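Local coordinates for maltose/maltodextrin-binding protein (Thermus thermophilus, PDB 2GH9) that binds maltotriose and, as a periplasmic binding protein, probably delivers malto-oligosaccharides to a membrane transporter, at residues Thr61-Ala73 against Pro334-Gly346. Sequence-based numbering, arbitrary orientation.
With GLC (alpha-D-glucopyranose), chain B.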
loop_
_atom_site.group_PDB
_atom_site.type_symbol
_atom_site.label_atom_id
_atom_site.label_comp_id
_atom_site.label_asym_id
_atom_site.label_seq_id
_atom_site.Cartn_x
_atom_site.Cartn_y
_atom_site.Cartn_z
ATOM N N THR A 61 8.310 -0.010 -8.202
ATOM C CA THR A 61 7.085 -0.625 -8.693
ATOM C C THR A 61 5.936 0.382 -8.559
ATOM O O THR A 61 6.072 1.423 -7.897
ATOM C CB THR A 61 6.723 -1.862 -7.845
ATOM O OG1 THR A 61 6.904 -1.556 -6.444
ATOM C CG2 THR A 61 7.606 -3.080 -8.255
ATOM N N VAL A 62 4.803 0.066 -9.171
ATOM C CA VAL A 62 3.576 0.819 -8.947
ATOM C C VAL A 62 2.567 -0.035 -8.190
ATOM O O VAL A 62 2.530 -1.248 -8.368
ATOM C CB VAL A 62 2.906 1.288 -10.292
ATOM C CG1 VAL A 62 3.851 2.211 -11.095
ATOM C CG2 VAL A 62 2.388 0.054 -11.148
ATOM N N PRO A 63 1.706 0.605 -7.371
ATOM C CA PRO A 63 0.605 -0.112 -6.740
ATOM C C PRO A 63 -0.481 -0.339 -7.773
ATOM O O PRO A 63 -0.667 0.476 -8.679
ATOM C CB PRO A 63 0.122 0.861 -5.650
ATOM C CG PRO A 63 0.421 2.195 -6.229
ATOM C CD PRO A 63 1.693 2.033 -7.028
ATOM N N HIS A 64 -1.180 -1.446 -7.648
ATOM C CA HIS A 64 -2.181 -1.830 -8.640
ATOM C C HIS A 64 -3.391 -0.921 -8.782
ATOM O O HIS A 64 -4.071 -0.975 -9.804
ATOM C CB HIS A 64 -2.631 -3.255 -8.403
ATOM C CG HIS A 64 -3.635 -3.422 -7.301
ATOM N ND1 HIS A 64 -3.280 -3.780 -6.018
ATOM C CD2 HIS A 64 -4.992 -3.349 -7.312
ATOM C CE1 HIS A 64 -4.376 -3.916 -5.286
ATOM N NE2 HIS A 64 -5.429 -3.648 -6.044
ATOM N N ASP A 65 -3.674 -0.081 -7.780
ATOM C CA ASP A 65 -4.818 0.827 -7.917
ATOM C C ASP A 65 -4.603 1.840 -9.051
ATOM O O ASP A 65 -5.566 2.367 -9.605
ATOM C CB ASP A 65 -5.187 1.496 -6.581
ATOM C CG ASP A 65 -4.120 2.398 -6.062
ATOM O OD1 ASP A 65 -3.007 1.893 -5.693
ATOM O OD2 ASP A 65 -4.402 3.616 -6.005
ATOM N N TRP A 66 -3.347 2.081 -9.418
ATOM C CA TRP A 66 -3.002 2.976 -10.526
ATOM C C TRP A 66 -3.268 2.406 -11.946
ATOM O O TRP A 66 -3.208 3.165 -12.916
ATOM C CB TRP A 66 -1.517 3.306 -10.472
ATOM C CG TRP A 66 -1.049 4.079 -9.302
ATOM C CD1 TRP A 66 -1.792 4.501 -8.225
ATOM C CD2 TRP A 66 0.287 4.522 -9.068
ATOM N NE1 TRP A 66 -0.995 5.190 -7.352
ATOM C CE2 TRP A 66 0.285 5.226 -7.845
ATOM C CE3 TRP A 66 1.488 4.411 -9.781
ATOM C CZ2 TRP A 66 1.441 5.794 -7.307
ATOM C CZ3 TRP A 66 2.642 4.972 -9.247
ATOM C CH2 TRP A 66 2.609 5.668 -8.026
ATOM N N VAL A 67 -3.557 1.106 -12.058
ATOM C CA VAL A 67 -3.535 0.394 -13.354
ATOM C C VAL A 67 -4.594 0.882 -14.352
ATOM O O VAL A 67 -4.249 1.225 -15.502
ATOM C CB VAL A 67 -3.557 -1.160 -13.174
ATOM C CG1 VAL A 67 -3.937 -1.910 -14.474
ATOM C CG2 VAL A 67 -2.190 -1.633 -12.691
ATOM N N GLY A 68 -5.847 0.956 -13.913
ATOM C CA GLY A 68 -6.941 1.445 -14.760
ATOM C C GLY A 68 -6.715 2.835 -15.325
ATOM O O GLY A 68 -6.851 3.024 -16.517
ATOM N N GLU A 69 -6.364 3.809 -14.477
ATOM C CA GLU A 69 -6.074 5.166 -14.932
ATOM C C GLU A 69 -4.883 5.253 -15.892
ATOM O O GLU A 69 -4.917 6.011 -16.872
ATOM C CB GLU A 69 -5.825 6.087 -13.741
ATOM C CG GLU A 69 -5.527 7.518 -14.101
ATOM C CD GLU A 69 -5.230 8.380 -12.916
ATOM O OE1 GLU A 69 -5.374 7.907 -11.758
ATOM O OE2 GLU A 69 -4.858 9.545 -13.143
ATOM N N MET A 70 -3.809 4.525 -15.581
ATOM C CA MET A 70 -2.629 4.514 -16.429
ATOM C C MET A 70 -2.892 3.829 -17.786
ATOM O O MET A 70 -2.449 4.328 -18.830
ATOM C CB MET A 70 -1.456 3.835 -15.708
ATOM C CG MET A 70 -0.910 4.657 -14.555
ATOM S SD MET A 70 0.542 3.895 -13.801
ATOM C CE MET A 70 1.847 4.981 -14.319
ATOM N N ALA A 71 -3.597 2.695 -17.745
ATOM C CA ALA A 71 -3.963 1.944 -18.933
ATOM C C ALA A 71 -4.847 2.783 -19.873
ATOM O O ALA A 71 -4.611 2.828 -21.097
ATOM C CB ALA A 71 -4.646 0.616 -18.542
ATOM N N GLN A 72 -5.821 3.486 -19.303
ATOM C CA GLN A 72 -6.621 4.452 -20.079
ATOM C C GLN A 72 -5.818 5.602 -20.666
ATOM O O GLN A 72 -6.201 6.128 -21.705
ATOM C CB GLN A 72 -7.735 5.044 -19.225
ATOM C CG GLN A 72 -8.895 4.118 -19.023
ATOM C CD GLN A 72 -10.156 4.862 -18.649
ATOM O OE1 GLN A 72 -10.101 5.935 -18.024
ATOM N NE2 GLN A 72 -11.309 4.301 -19.030
ATOM N N ALA A 73 -4.730 6.021 -20.006
ATOM C CA ALA A 73 -3.854 7.053 -20.553
ATOM C C ALA A 73 -2.943 6.482 -21.635
ATOM O O ALA A 73 -2.131 7.200 -22.218
ATOM C CB ALA A 73 -3.016 7.701 -19.446
ATOM N N PRO A 334 -8.609 -6.406 -1.722
ATOM C CA PRO A 334 -7.769 -5.668 -2.665
ATOM C C PRO A 334 -8.344 -4.299 -3.003
ATOM O O PRO A 334 -9.562 -4.159 -3.182
ATOM C CB PRO A 334 -7.749 -6.545 -3.938
ATOM C CG PRO A 334 -8.321 -7.840 -3.575
ATOM C CD PRO A 334 -9.154 -7.642 -2.313
ATOM N N MET A 335 -7.472 -3.301 -3.104
ATOM C CA MET A 335 -7.845 -2.039 -3.694
ATOM C C MET A 335 -8.501 -2.267 -5.068
ATOM O O MET A 335 -8.117 -3.189 -5.801
ATOM C CB MET A 335 -6.621 -1.146 -3.878
ATOM C CG MET A 335 -6.153 -0.518 -2.607
ATOM S SD MET A 335 -4.860 0.639 -2.864
ATOM C CE MET A 335 -3.474 -0.427 -3.316
ATOM N N PRO A 336 -9.473 -1.403 -5.432
ATOM C CA PRO A 336 -9.939 -1.418 -6.799
ATOM C C PRO A 336 -8.848 -0.890 -7.722
ATOM O O PRO A 336 -8.086 0.025 -7.334
ATOM C CB PRO A 336 -11.116 -0.427 -6.800
ATOM C CG PRO A 336 -11.457 -0.184 -5.389
ATOM C CD PRO A 336 -10.146 -0.363 -4.644
ATOM N N ASN A 337 -8.786 -1.440 -8.934
ATOM C CA ASN A 337 -7.834 -0.966 -9.916
ATOM C C ASN A 337 -8.486 -0.131 -11.017
ATOM O O ASN A 337 -7.822 0.257 -11.951
ATOM C CB ASN A 337 -7.007 -2.131 -10.480
ATOM C CG ASN A 337 -7.666 -2.843 -11.665
ATOM O OD1 ASN A 337 -8.829 -2.614 -12.009
ATOM N ND2 ASN A 337 -6.896 -3.724 -12.293
ATOM N N ILE A 338 -9.770 0.168 -10.871
ATOM C CA ILE A 338 -10.515 0.931 -11.903
ATOM C C ILE A 338 -10.097 2.395 -11.961
ATOM O O ILE A 338 -9.603 2.957 -10.968
ATOM C CB ILE A 338 -12.055 0.812 -11.723
ATOM C CG1 ILE A 338 -12.521 1.304 -10.342
ATOM C CG2 ILE A 338 -12.486 -0.620 -11.957
ATOM C CD1 ILE A 338 -14.026 1.439 -10.221
ATOM N N PRO A 339 -10.278 3.039 -13.130
ATOM C CA PRO A 339 -9.798 4.407 -13.280
ATOM C C PRO A 339 -10.313 5.388 -12.234
ATOM O O PRO A 339 -9.593 6.301 -11.836
ATOM C CB PRO A 339 -10.298 4.796 -14.677
ATOM C CG PRO A 339 -10.397 3.512 -15.391
ATOM C CD PRO A 339 -10.872 2.533 -14.378
ATOM N N GLU A 340 -11.553 5.176 -11.808
ATOM C CA GLU A 340 -12.253 6.050 -10.877
ATOM C C GLU A 340 -11.637 6.090 -9.473
ATOM O O GLU A 340 -11.792 7.070 -8.746
ATOM C CB GLU A 340 -13.720 5.601 -10.790
ATOM C CG GLU A 340 -14.508 5.827 -12.096
ATOM C CD GLU A 340 -14.455 4.660 -13.087
ATOM O OE1 GLU A 340 -13.798 3.629 -12.830
ATOM O OE2 GLU A 340 -15.097 4.787 -14.151
ATOM N N MET A 341 -10.918 5.033 -9.096
ATOM C CA MET A 341 -10.208 5.020 -7.811
ATOM C C MET A 341 -9.333 6.277 -7.629
ATOM O O MET A 341 -9.263 6.827 -6.531
ATOM C CB MET A 341 -9.365 3.731 -7.676
ATOM C CG MET A 341 -9.039 3.345 -6.258
ATOM S SD MET A 341 -10.437 3.340 -5.111
ATOM C CE MET A 341 -9.992 4.672 -3.997
ATOM N N GLY A 342 -8.688 6.743 -8.699
ATOM C CA GLY A 342 -7.866 7.962 -8.651
ATOM C C GLY A 342 -8.609 9.215 -8.179
ATOM O O GLY A 342 -8.016 10.114 -7.567
ATOM N N LYS A 343 -9.910 9.261 -8.471
ATOM C CA LYS A 343 -10.795 10.351 -8.034
ATOM C C LYS A 343 -11.167 10.295 -6.544
ATOM O O LYS A 343 -11.477 11.328 -5.949
ATOM C CB LYS A 343 -12.093 10.358 -8.868
ATOM C CG LYS A 343 -11.977 11.011 -10.251
ATOM C CD LYS A 343 -11.780 9.986 -11.363
ATOM C CE LYS A 343 -12.186 10.542 -12.745
ATOM N NZ LYS A 343 -11.956 9.512 -13.823
ATOM N N VAL A 344 -11.138 9.109 -5.939
ATOM C CA VAL A 344 -11.647 8.929 -4.559
ATOM C C VAL A 344 -10.675 9.395 -3.470
ATOM O O VAL A 344 -11.087 10.022 -2.504
ATOM C CB VAL A 344 -12.078 7.475 -4.315
ATOM C CG1 VAL A 344 -12.499 7.260 -2.838
ATOM C CG2 VAL A 344 -13.239 7.110 -5.252
ATOM N N TRP A 345 -9.385 9.116 -3.645
ATOM C CA TRP A 345 -8.392 9.331 -2.591
ATOM C C TRP A 345 -8.344 10.772 -2.073
ATOM O O TRP A 345 -8.195 11.009 -0.868
ATOM C CB TRP A 345 -6.992 8.947 -3.092
ATOM C CG TRP A 345 -6.793 7.516 -3.529
ATOM C CD1 TRP A 345 -6.408 7.088 -4.766
ATOM C CD2 TRP A 345 -6.889 6.329 -2.713
ATOM N NE1 TRP A 345 -6.285 5.735 -4.784
ATOM C CE2 TRP A 345 -6.569 5.233 -3.542
ATOM C CE3 TRP A 345 -7.216 6.090 -1.374
ATOM C CZ2 TRP A 345 -6.566 3.915 -3.078
ATOM C CZ3 TRP A 345 -7.229 4.790 -0.920
ATOM C CH2 TRP A 345 -6.899 3.711 -1.774
ATOM N N GLY A 346 -8.416 11.737 -2.981
ATOM C CA GLY A 346 -8.305 13.148 -2.595
ATOM C C GLY A 346 -9.406 13.597 -1.637
ATOM O O GLY A 346 -9.108 13.983 -0.502
HETATM C C1 GLC B . -2.281 4.125 -1.687
HETATM C C2 GLC B . -2.571 4.069 -3.176
HETATM C C3 GLC B . -2.326 5.426 -3.815
HETATM C C4 GLC B . -3.123 6.485 -3.063
HETATM C C5 GLC B . -2.826 6.479 -1.556
HETATM C C6 GLC B . -3.710 7.446 -0.753
HETATM O O2 GLC B . -1.751 3.068 -3.808
HETATM O O3 GLC B . -2.718 5.395 -5.184
HETATM O O4 GLC B . -2.809 7.753 -3.637
HETATM O O5 GLC B . -3.041 5.164 -1.036
HETATM O O6 GLC B . -3.078 7.725 0.502
HETATM O O HOH W 1 -6.700 3.515 -11.510
#
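Asp-65 and Trp-345 meet at one glucose of the bound maltotriose, in the sugar-binding cleft of a periplasmic binding protein fold. The indole NE1 of Trp-345 gives a weak, bent hydrogen bond to Asp-65 OD2 (3.1 Å), with the carboxylate turned almost perpendicular to the ring, the planes 83° apart. Asp-65 holds CG between its backbone N and carbonyl carbon; this chi1 of 65° points the carboxylate at the sugar, and its turn about chi2 gives one oxygen to each hydroxyl: O2 donates to OD1 and O3 to OD2. Trp-66 NE1 adds a bond to the same O3 from the edge of its ring, while Pro-63 CD lies over one face of that indole. The Trp-345 ring is sandwiched, with Met-341 CE centred over one face and glucose C4 set toward the rim of the other. Replacing Trp-345 by an alanine would probably take away the stacking surface under the sugar and leave Asp-65 OD2 without its indole donor.

Beside the cleft, His-64 NE2 donates within its ring plane to Met-335 O (2.7 Å), approaching from above the carbonyl plane, and ND1 bonds to Val-268 N on strand 265-273, so both nitrogens fix the imidazole's rotation. The Met-335 chain bends at chi3 (-70°), bringing CE against Asp-65 OD1 at 3.4 Å. Farther along, Gly-68 N bonds to Asn-337 O, while the side-chain ND2 of Asn-337 donates to Ala-98 O and Thr-100 O. The Gly-68 backbone packs directly against the loop at 337-339. Gln-72 lays its amide against the Pro-339 ring, Gln-72 CD 3.5 Å from Pro-339 CG. Between the backbones sits a water that accepts from Glu-69 N at 3.0 Å and lies within hydrogen-bonding distance of Asp-65 O and Ile-338 O.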